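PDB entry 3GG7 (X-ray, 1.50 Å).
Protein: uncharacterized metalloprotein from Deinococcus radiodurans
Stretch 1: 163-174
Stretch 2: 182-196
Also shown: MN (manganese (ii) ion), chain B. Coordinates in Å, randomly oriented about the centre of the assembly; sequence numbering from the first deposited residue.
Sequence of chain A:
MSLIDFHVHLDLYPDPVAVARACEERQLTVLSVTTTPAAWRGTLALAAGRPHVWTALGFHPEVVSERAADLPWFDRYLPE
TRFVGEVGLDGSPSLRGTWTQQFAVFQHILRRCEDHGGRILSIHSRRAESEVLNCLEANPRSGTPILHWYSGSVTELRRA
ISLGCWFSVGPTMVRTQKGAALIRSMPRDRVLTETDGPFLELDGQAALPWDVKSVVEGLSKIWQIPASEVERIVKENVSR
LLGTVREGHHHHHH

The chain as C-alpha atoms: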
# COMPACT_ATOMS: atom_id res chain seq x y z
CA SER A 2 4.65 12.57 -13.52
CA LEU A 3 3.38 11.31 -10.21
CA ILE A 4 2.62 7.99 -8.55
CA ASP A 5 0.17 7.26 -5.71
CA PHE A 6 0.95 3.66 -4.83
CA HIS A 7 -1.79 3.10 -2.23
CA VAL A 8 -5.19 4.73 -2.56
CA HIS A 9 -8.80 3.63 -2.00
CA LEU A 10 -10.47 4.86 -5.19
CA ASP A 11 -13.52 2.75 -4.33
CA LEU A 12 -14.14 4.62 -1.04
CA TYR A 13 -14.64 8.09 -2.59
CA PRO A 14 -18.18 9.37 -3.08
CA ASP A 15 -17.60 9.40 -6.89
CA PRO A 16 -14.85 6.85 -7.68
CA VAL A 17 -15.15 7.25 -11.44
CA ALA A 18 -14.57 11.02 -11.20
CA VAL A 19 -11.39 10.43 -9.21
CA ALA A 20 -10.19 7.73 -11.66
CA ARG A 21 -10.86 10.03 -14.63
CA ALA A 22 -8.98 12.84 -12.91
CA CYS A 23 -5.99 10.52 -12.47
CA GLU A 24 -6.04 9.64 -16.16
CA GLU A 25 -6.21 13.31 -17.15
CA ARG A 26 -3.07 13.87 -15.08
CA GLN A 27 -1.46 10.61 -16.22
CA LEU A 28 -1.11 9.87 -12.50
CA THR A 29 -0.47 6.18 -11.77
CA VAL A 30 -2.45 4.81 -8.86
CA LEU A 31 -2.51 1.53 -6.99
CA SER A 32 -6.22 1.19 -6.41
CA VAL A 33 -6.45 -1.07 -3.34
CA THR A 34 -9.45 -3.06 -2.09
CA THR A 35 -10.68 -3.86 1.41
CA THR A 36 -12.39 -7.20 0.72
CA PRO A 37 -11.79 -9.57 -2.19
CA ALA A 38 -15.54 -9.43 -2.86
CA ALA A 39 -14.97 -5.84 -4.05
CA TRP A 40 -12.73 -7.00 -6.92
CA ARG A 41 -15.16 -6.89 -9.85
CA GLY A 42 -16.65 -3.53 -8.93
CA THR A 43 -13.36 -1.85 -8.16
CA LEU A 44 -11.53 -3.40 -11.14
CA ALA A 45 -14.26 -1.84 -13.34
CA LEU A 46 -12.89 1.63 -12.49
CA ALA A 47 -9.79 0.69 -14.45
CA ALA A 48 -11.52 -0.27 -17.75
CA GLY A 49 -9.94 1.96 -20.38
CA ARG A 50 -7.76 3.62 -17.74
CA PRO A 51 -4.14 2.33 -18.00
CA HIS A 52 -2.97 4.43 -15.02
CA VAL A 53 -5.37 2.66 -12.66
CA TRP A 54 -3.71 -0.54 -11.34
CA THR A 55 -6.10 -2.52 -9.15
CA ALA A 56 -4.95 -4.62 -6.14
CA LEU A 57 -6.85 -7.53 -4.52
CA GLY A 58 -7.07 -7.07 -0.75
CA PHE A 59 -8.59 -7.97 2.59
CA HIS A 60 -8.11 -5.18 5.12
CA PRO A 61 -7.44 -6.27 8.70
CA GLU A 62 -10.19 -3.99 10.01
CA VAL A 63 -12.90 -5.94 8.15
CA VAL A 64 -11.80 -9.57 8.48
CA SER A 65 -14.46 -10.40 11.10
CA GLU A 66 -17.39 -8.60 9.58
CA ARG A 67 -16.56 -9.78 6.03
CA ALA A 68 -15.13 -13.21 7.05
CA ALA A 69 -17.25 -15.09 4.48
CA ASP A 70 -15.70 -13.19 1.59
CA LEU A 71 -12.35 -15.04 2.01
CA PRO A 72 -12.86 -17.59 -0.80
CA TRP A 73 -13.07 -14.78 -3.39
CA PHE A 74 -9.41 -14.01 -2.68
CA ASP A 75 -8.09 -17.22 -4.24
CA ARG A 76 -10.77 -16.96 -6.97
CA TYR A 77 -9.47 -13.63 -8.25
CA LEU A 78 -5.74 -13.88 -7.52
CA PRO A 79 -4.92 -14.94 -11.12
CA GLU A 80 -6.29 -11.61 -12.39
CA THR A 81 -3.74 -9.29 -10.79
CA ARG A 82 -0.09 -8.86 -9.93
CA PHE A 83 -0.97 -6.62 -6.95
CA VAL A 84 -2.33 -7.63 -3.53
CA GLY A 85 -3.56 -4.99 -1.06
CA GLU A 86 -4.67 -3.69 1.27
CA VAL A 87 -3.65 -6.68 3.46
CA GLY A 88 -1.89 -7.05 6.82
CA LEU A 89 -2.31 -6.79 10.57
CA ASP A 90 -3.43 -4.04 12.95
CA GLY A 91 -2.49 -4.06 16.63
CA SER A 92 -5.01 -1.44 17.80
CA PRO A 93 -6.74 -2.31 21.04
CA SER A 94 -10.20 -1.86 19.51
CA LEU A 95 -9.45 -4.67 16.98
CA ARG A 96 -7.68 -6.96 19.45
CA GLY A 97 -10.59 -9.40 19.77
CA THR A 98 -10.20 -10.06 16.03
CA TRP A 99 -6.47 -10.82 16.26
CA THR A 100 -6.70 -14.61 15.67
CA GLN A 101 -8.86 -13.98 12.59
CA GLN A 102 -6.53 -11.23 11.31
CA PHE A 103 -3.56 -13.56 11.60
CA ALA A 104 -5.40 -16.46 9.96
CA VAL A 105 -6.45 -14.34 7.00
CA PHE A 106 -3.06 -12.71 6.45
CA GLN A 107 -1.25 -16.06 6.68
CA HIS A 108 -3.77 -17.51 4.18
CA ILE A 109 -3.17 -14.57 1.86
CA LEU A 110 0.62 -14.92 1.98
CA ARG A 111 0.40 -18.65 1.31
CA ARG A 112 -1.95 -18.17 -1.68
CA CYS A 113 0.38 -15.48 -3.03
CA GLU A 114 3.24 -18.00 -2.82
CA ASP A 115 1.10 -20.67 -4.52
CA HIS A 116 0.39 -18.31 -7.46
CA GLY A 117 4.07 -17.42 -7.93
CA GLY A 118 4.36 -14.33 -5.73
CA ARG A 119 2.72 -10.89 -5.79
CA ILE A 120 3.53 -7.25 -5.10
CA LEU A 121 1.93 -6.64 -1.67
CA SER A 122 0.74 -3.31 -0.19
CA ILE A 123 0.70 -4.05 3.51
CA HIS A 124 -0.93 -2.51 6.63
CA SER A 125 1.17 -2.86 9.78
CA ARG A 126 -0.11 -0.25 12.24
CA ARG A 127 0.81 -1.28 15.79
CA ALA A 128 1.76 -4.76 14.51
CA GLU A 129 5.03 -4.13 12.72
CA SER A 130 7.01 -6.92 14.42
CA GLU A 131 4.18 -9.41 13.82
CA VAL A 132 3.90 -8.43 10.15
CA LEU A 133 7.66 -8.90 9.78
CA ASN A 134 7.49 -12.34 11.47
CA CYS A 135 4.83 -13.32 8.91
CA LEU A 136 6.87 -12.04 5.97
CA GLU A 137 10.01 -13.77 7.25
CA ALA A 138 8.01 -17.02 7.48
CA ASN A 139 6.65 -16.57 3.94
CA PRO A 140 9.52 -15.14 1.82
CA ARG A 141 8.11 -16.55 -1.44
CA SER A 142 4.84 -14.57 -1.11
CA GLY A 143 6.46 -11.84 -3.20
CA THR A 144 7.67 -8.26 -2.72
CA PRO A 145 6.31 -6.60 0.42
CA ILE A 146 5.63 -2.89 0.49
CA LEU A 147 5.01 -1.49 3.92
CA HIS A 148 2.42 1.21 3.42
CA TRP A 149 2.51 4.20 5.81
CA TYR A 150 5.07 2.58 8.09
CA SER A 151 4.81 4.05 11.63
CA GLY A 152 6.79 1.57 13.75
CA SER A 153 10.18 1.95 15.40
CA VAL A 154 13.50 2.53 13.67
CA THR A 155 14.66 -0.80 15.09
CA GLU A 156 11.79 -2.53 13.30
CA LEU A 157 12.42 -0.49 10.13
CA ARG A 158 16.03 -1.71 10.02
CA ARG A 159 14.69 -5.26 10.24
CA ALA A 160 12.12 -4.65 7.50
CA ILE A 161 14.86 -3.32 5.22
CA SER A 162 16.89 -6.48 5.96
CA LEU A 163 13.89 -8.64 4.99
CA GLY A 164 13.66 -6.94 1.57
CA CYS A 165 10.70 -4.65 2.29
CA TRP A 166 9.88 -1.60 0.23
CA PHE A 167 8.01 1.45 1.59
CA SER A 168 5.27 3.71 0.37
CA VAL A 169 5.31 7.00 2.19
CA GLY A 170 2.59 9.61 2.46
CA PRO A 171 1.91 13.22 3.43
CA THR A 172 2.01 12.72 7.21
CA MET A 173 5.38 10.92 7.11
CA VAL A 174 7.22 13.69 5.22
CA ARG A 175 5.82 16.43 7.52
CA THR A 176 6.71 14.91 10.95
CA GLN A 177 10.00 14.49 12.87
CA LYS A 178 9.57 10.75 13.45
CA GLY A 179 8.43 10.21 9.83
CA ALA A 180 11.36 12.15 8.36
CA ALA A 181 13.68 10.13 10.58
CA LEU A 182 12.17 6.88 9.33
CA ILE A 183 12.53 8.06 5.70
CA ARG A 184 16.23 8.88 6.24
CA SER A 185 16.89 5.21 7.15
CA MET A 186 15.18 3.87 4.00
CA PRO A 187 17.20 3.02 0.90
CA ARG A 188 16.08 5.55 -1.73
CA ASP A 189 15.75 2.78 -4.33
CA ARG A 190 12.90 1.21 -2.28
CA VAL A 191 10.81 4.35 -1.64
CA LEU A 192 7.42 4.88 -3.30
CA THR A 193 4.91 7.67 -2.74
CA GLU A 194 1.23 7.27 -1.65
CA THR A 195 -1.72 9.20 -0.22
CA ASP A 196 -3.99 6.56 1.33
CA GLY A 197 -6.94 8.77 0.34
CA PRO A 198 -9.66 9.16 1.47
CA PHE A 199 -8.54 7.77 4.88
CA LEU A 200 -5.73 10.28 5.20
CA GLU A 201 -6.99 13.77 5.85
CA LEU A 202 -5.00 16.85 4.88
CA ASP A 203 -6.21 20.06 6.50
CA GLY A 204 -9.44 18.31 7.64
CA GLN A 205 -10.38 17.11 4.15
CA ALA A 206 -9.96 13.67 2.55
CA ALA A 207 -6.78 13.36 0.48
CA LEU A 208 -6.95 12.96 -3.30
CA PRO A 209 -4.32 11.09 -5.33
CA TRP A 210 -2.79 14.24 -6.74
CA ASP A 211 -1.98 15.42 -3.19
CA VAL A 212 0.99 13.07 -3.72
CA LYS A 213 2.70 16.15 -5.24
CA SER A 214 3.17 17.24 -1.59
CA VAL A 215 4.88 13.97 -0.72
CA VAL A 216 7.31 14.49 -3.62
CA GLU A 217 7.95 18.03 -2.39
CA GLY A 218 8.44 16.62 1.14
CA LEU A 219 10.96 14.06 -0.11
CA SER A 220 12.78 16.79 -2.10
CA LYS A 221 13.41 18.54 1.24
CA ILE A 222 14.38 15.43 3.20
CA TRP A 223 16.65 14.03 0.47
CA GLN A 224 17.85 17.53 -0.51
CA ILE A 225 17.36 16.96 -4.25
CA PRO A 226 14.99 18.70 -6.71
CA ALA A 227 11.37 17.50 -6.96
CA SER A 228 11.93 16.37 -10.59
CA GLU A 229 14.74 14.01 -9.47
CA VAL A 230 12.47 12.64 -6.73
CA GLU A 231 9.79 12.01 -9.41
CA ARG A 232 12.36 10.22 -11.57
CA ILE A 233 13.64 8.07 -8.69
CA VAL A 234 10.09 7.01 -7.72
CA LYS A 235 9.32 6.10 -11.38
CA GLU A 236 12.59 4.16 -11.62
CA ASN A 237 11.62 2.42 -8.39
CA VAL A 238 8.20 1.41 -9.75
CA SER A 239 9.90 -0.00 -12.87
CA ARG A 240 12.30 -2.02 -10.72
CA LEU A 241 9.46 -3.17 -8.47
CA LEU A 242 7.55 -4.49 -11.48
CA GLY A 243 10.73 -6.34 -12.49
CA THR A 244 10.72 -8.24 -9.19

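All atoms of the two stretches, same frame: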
# COMPACT_ATOMS: atom_id res chain seq x y z
N LEU A 163 14.79 -7.65 5.54
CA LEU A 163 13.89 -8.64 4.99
C LEU A 163 13.45 -8.35 3.54
O LEU A 163 12.64 -9.09 2.96
CB LEU A 163 12.64 -8.78 5.87
CG LEU A 163 12.91 -9.49 7.21
CD1 LEU A 163 11.75 -9.25 8.17
CD2 LEU A 163 13.14 -10.98 6.99
N GLY A 164 13.96 -7.28 2.96
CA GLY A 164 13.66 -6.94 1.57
C GLY A 164 12.38 -6.14 1.37
O GLY A 164 11.82 -6.13 0.25
N CYS A 165 11.91 -5.47 2.42
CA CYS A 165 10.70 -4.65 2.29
C CYS A 165 10.99 -3.38 1.52
O CYS A 165 12.12 -2.83 1.57
CB CYS A 165 10.12 -4.26 3.64
SG CYS A 165 9.42 -5.62 4.58
N TRP A 166 9.97 -2.94 0.79
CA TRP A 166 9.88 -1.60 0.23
C TRP A 166 8.93 -0.76 1.09
O TRP A 166 8.32 -1.30 2.00
CB TRP A 166 9.36 -1.64 -1.21
CG TRP A 166 10.26 -2.33 -2.21
CD1 TRP A 166 10.85 -3.56 -2.10
CD2 TRP A 166 10.61 -1.83 -3.48
NE1 TRP A 166 11.57 -3.84 -3.23
CE2 TRP A 166 11.43 -2.80 -4.10
CE3 TRP A 166 10.32 -0.64 -4.16
CZ2 TRP A 166 11.97 -2.61 -5.37
CZ3 TRP A 166 10.84 -0.47 -5.43
CH2 TRP A 166 11.68 -1.44 -6.00
N PHE A 167 8.79 0.53 0.79
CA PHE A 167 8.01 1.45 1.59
C PHE A 167 7.28 2.42 0.73
O PHE A 167 7.88 2.99 -0.17
CB PHE A 167 8.94 2.22 2.57
CG PHE A 167 9.82 1.31 3.35
CD1 PHE A 167 9.37 0.77 4.57
CD2 PHE A 167 11.04 0.89 2.84
CE1 PHE A 167 10.14 -0.12 5.27
CE2 PHE A 167 11.81 -0.03 3.53
CZ PHE A 167 11.37 -0.52 4.76
N SER A 168 5.99 2.63 1.00
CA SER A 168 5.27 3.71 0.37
C SER A 168 4.94 4.73 1.45
O SER A 168 4.40 4.41 2.50
CB SER A 168 4.03 3.22 -0.42
OG SER A 168 3.12 2.49 0.39
N VAL A 169 5.33 5.96 1.19
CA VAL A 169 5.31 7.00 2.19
C VAL A 169 4.35 8.08 1.75
O VAL A 169 4.24 8.38 0.54
CB VAL A 169 6.74 7.57 2.48
CG1 VAL A 169 7.70 6.44 2.85
CG2 VAL A 169 7.28 8.35 1.31
N GLY A 170 3.65 8.66 2.71
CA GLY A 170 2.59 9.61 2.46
C GLY A 170 2.81 10.98 3.06
O GLY A 170 3.87 11.26 3.63
N PRO A 171 1.79 11.84 2.96
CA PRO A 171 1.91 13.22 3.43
C PRO A 171 2.28 13.40 4.90
O PRO A 171 3.04 14.31 5.24
CB PRO A 171 0.52 13.78 3.17
CG PRO A 171 0.02 13.00 1.97
CD PRO A 171 0.54 11.61 2.21
N THR A 172 1.76 12.54 5.78
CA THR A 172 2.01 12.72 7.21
C THR A 172 3.46 12.38 7.53
O THR A 172 4.10 13.06 8.33
CB THR A 172 1.04 11.89 8.10
OG1 THR A 172 1.23 10.49 7.88
CG2 THR A 172 -0.40 12.25 7.80
N MET A 173 4.00 11.36 6.87
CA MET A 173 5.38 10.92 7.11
C MET A 173 6.43 11.97 6.74
O MET A 173 7.44 12.11 7.45
CB MET A 173 5.66 9.61 6.38
CG MET A 173 4.90 8.41 6.96
SD MET A 173 5.30 6.85 6.15
CE MET A 173 7.00 6.56 6.69
N VAL A 174 6.23 12.70 5.65
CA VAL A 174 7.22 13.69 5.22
C VAL A 174 7.15 15.00 6.00
O VAL A 174 8.08 15.81 5.91
CB VAL A 174 7.15 14.02 3.70
CG1 VAL A 174 7.36 12.77 2.86
CG2 VAL A 174 5.84 14.74 3.36
N LEU A 182 12.37 8.19 9.93
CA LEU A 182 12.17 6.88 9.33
C LEU A 182 12.61 6.90 7.85
O LEU A 182 13.32 6.04 7.38
CB LEU A 182 10.70 6.44 9.47
CG LEU A 182 10.23 5.98 10.87
CD1 LEU A 182 8.70 5.86 10.92
CD2 LEU A 182 10.90 4.67 11.21
N ILE A 183 12.16 7.91 7.12
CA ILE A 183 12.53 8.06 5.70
C ILE A 183 14.04 8.11 5.48
O ILE A 183 14.57 7.46 4.58
CB ILE A 183 11.81 9.29 5.08
CG1 ILE A 183 10.29 9.04 5.00
CG2 ILE A 183 12.41 9.64 3.70
CD1 ILE A 183 9.44 10.28 4.66
N ARG A 184 14.76 8.82 6.36
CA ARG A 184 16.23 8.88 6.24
C ARG A 184 16.94 7.52 6.35
O ARG A 184 18.02 7.34 5.77
CB ARG A 184 16.82 9.88 7.24
CG ARG A 184 16.48 11.30 6.91
CD ARG A 184 17.28 12.28 7.74
NE ARG A 184 16.49 13.49 7.93
CZ ARG A 184 15.71 13.74 8.98
NH1 ARG A 184 15.62 12.89 10.00
NH2 ARG A 184 15.03 14.88 9.01
N SER A 185 16.34 6.56 7.06
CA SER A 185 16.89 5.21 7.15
C SER A 185 16.56 4.27 5.97
O SER A 185 17.16 3.19 5.81
CB SER A 185 16.48 4.57 8.47
OG SER A 185 17.11 5.27 9.53
N MET A 186 15.63 4.70 5.11
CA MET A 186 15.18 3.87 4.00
C MET A 186 16.11 4.02 2.80
O MET A 186 16.49 5.15 2.45
CB MET A 186 13.76 4.32 3.58
CG MET A 186 12.67 4.13 4.62
SD MET A 186 11.05 4.80 4.06
CE MET A 186 10.06 4.53 5.50
N PRO A 187 16.48 2.90 2.16
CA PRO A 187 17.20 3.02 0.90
C PRO A 187 16.32 3.74 -0.12
O PRO A 187 15.13 3.41 -0.27
CB PRO A 187 17.49 1.58 0.48
CG PRO A 187 16.76 0.73 1.44
CD PRO A 187 16.25 1.50 2.54
N ARG A 188 16.89 4.73 -0.82
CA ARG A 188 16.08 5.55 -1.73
C ARG A 188 15.54 4.75 -2.88
O ARG A 188 14.52 5.14 -3.45
CB ARG A 188 16.87 6.75 -2.26
CG ARG A 188 17.20 7.75 -1.18
CD ARG A 188 17.84 8.99 -1.75
NE ARG A 188 18.28 9.89 -0.69
CZ ARG A 188 18.95 11.02 -0.91
NH1 ARG A 188 19.28 11.39 -2.15
NH2 ARG A 188 19.29 11.79 0.12
N ASP A 189 16.20 3.64 -3.23
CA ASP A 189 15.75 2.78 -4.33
C ASP A 189 14.60 1.83 -3.95
O ASP A 189 14.18 1.01 -4.76
CB ASP A 189 16.93 2.03 -5.02
CG ASP A 189 17.73 1.16 -4.08
OD1 ASP A 189 17.36 1.00 -2.90
OD2 ASP A 189 18.75 0.59 -4.56
N ARG A 190 14.08 1.98 -2.72
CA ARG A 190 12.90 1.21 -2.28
C ARG A 190 11.77 2.10 -1.74
O ARG A 190 10.85 1.60 -1.06
CB ARG A 190 13.32 0.19 -1.22
CG ARG A 190 14.07 -1.02 -1.81
CD ARG A 190 14.19 -2.16 -0.82
NE ARG A 190 15.52 -2.25 -0.24
CZ ARG A 190 15.82 -2.94 0.85
NH1 ARG A 190 14.88 -3.63 1.51
NH2 ARG A 190 17.08 -2.95 1.28
N VAL A 191 11.81 3.38 -2.08
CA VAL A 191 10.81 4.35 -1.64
C VAL A 191 9.82 4.67 -2.75
O VAL A 191 10.19 5.01 -3.87
CB VAL A 191 11.48 5.62 -1.08
CG1 VAL A 191 10.45 6.67 -0.69
CG2 VAL A 191 12.29 5.22 0.14
N LEU A 192 8.53 4.51 -2.43
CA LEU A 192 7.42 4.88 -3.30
C LEU A 192 6.61 5.92 -2.56
O LEU A 192 6.71 6.06 -1.34
CB LEU A 192 6.54 3.63 -3.58
CG LEU A 192 7.28 2.43 -4.15
CD1 LEU A 192 6.38 1.23 -4.17
CD2 LEU A 192 7.88 2.74 -5.54
N THR A 193 5.77 6.64 -3.30
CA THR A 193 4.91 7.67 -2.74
C THR A 193 3.46 7.18 -2.73
O THR A 193 3.07 6.44 -3.61
CB THR A 193 5.03 8.98 -3.55
OG1 THR A 193 4.94 8.70 -4.95
CG2 THR A 193 6.38 9.68 -3.29
N GLU A 194 2.67 7.62 -1.76
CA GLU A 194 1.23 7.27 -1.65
C GLU A 194 0.46 8.41 -1.02
O GLU A 194 1.07 9.34 -0.47
CB GLU A 194 1.04 6.02 -0.77
CG GLU A 194 1.40 6.21 0.72
CD GLU A 194 0.92 5.06 1.62
OE1 GLU A 194 1.22 3.89 1.32
OE2 GLU A 194 0.20 5.34 2.61
N THR A 195 -0.88 8.36 -1.05
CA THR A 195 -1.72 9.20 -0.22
C THR A 195 -2.54 8.45 0.84
O THR A 195 -2.84 8.99 1.88
CB THR A 195 -2.73 10.05 -1.00
OG1 THR A 195 -3.68 9.20 -1.67
CG2 THR A 195 -2.02 10.98 -1.99
N ASP A 196 -2.99 7.23 0.53
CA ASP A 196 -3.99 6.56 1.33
C ASP A 196 -5.30 7.35 1.43
O ASP A 196 -6.03 7.25 2.43
CB ASP A 196 -3.48 6.22 2.74
CG ASP A 196 -4.26 5.07 3.38
OD1 ASP A 196 -4.82 4.23 2.64
OD2 ASP A 196 -4.29 5.00 4.64
MN MN B . -5.19 2.05 2.92
O HOH W 1 -4.90 2.45 4.90

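The contact is built on two parallel strands, 166-169 and 191-193, whose axes approach to 4.5 Å and whose directions differ by 29°, a modest twist. Residues pair as Phe167 with Val191, Ser168 with Leu192 and Val169 with Thr193. The hydrogen bonds follow the parallel rule: alternate residues of the first strand use both backbone groups, each reaching to two different residues of the second. Phe167 N donates to Arg190 O (3.0 Å), and Phe167 O accepts from Leu192 N (2.8 Å). Two residues on, Val169 N donates to Leu192 O (2.9 Å), and Val169 O accepts from Glu194 N (2.9 Å), so the ladder runs slightly past the end of the second strand. Between these bonds, CA-H groups lean on the same carbonyls: Ser168 CA lies 3.2 Å from Leu192 O, and Val191 CA 3.5 Å from Phe167 O.

Side chains alternate across the sheet, and the two faces carry different chemistry. Phe167, Val169, Val191 and Thr193 share one face, where the layer is largely apolar. Met186, in the loop after helix 182-185, reaches beneath it with chi1 m and both later angles t, an extended chain that sets its sulfur against two strand residues: Met186 SD is 3.7 Å from Phe167 CB and 3.9 Å from Val169 CG1. The same sulfur sits 4.4 Å from the centroid of the Phe167 ring in an oblique sulfur-aromatic contact. Val169 CG2 meets Val191 CG1 at 4.1 Å, a diagonal contact within the face. Ile183, on the helix, extends the layer to the residues after the first strand; its CD1 packs 3.7 Å from Val174 CG1 and 4.2 Å from Met173 CB, while the methyl tips Met173 CE and Met186 CE meet at 3.9 Å.

On the face of Ser168 and Leu192, the polar pairing is compact. With chi1 p, Ser168 OG donates to Glu194 OE1 at a short 2.5 Å, and both carboxylate oxygens of Glu194 also have hydrogen bonds elsewhere in the structure, so this buried acid is well supplied with partners.

Arg190 does two jobs just before the second strand. Its aliphatic portion covers the Trp166 indole: Arg190 CG stands 3.8 Å from the centroid of the five-membered ring and only 6° off the normal, a CH-pi contact. Its guanidinium then reaches back, with Arg190 NH1 donating to Cys165 O (2.9 Å), and so ties down the backbone just ahead of the first strand.

Glycine serves two backbone needs. Gly164 ends a helix in a Schellman motif with positive phi, where a CB would be jammed against the preceding carbonyl. At Gly170, a CB would clash with Pro171 CD at 2.8 Å.

Beyond the paired strands, the second stretch ends at the metal: Asp196 OD1 binds MN at 2.2 Å, and Asp196 OD2 accepts a hydrogen bond from the metal-bound water, whose O lies 2.6 Å away.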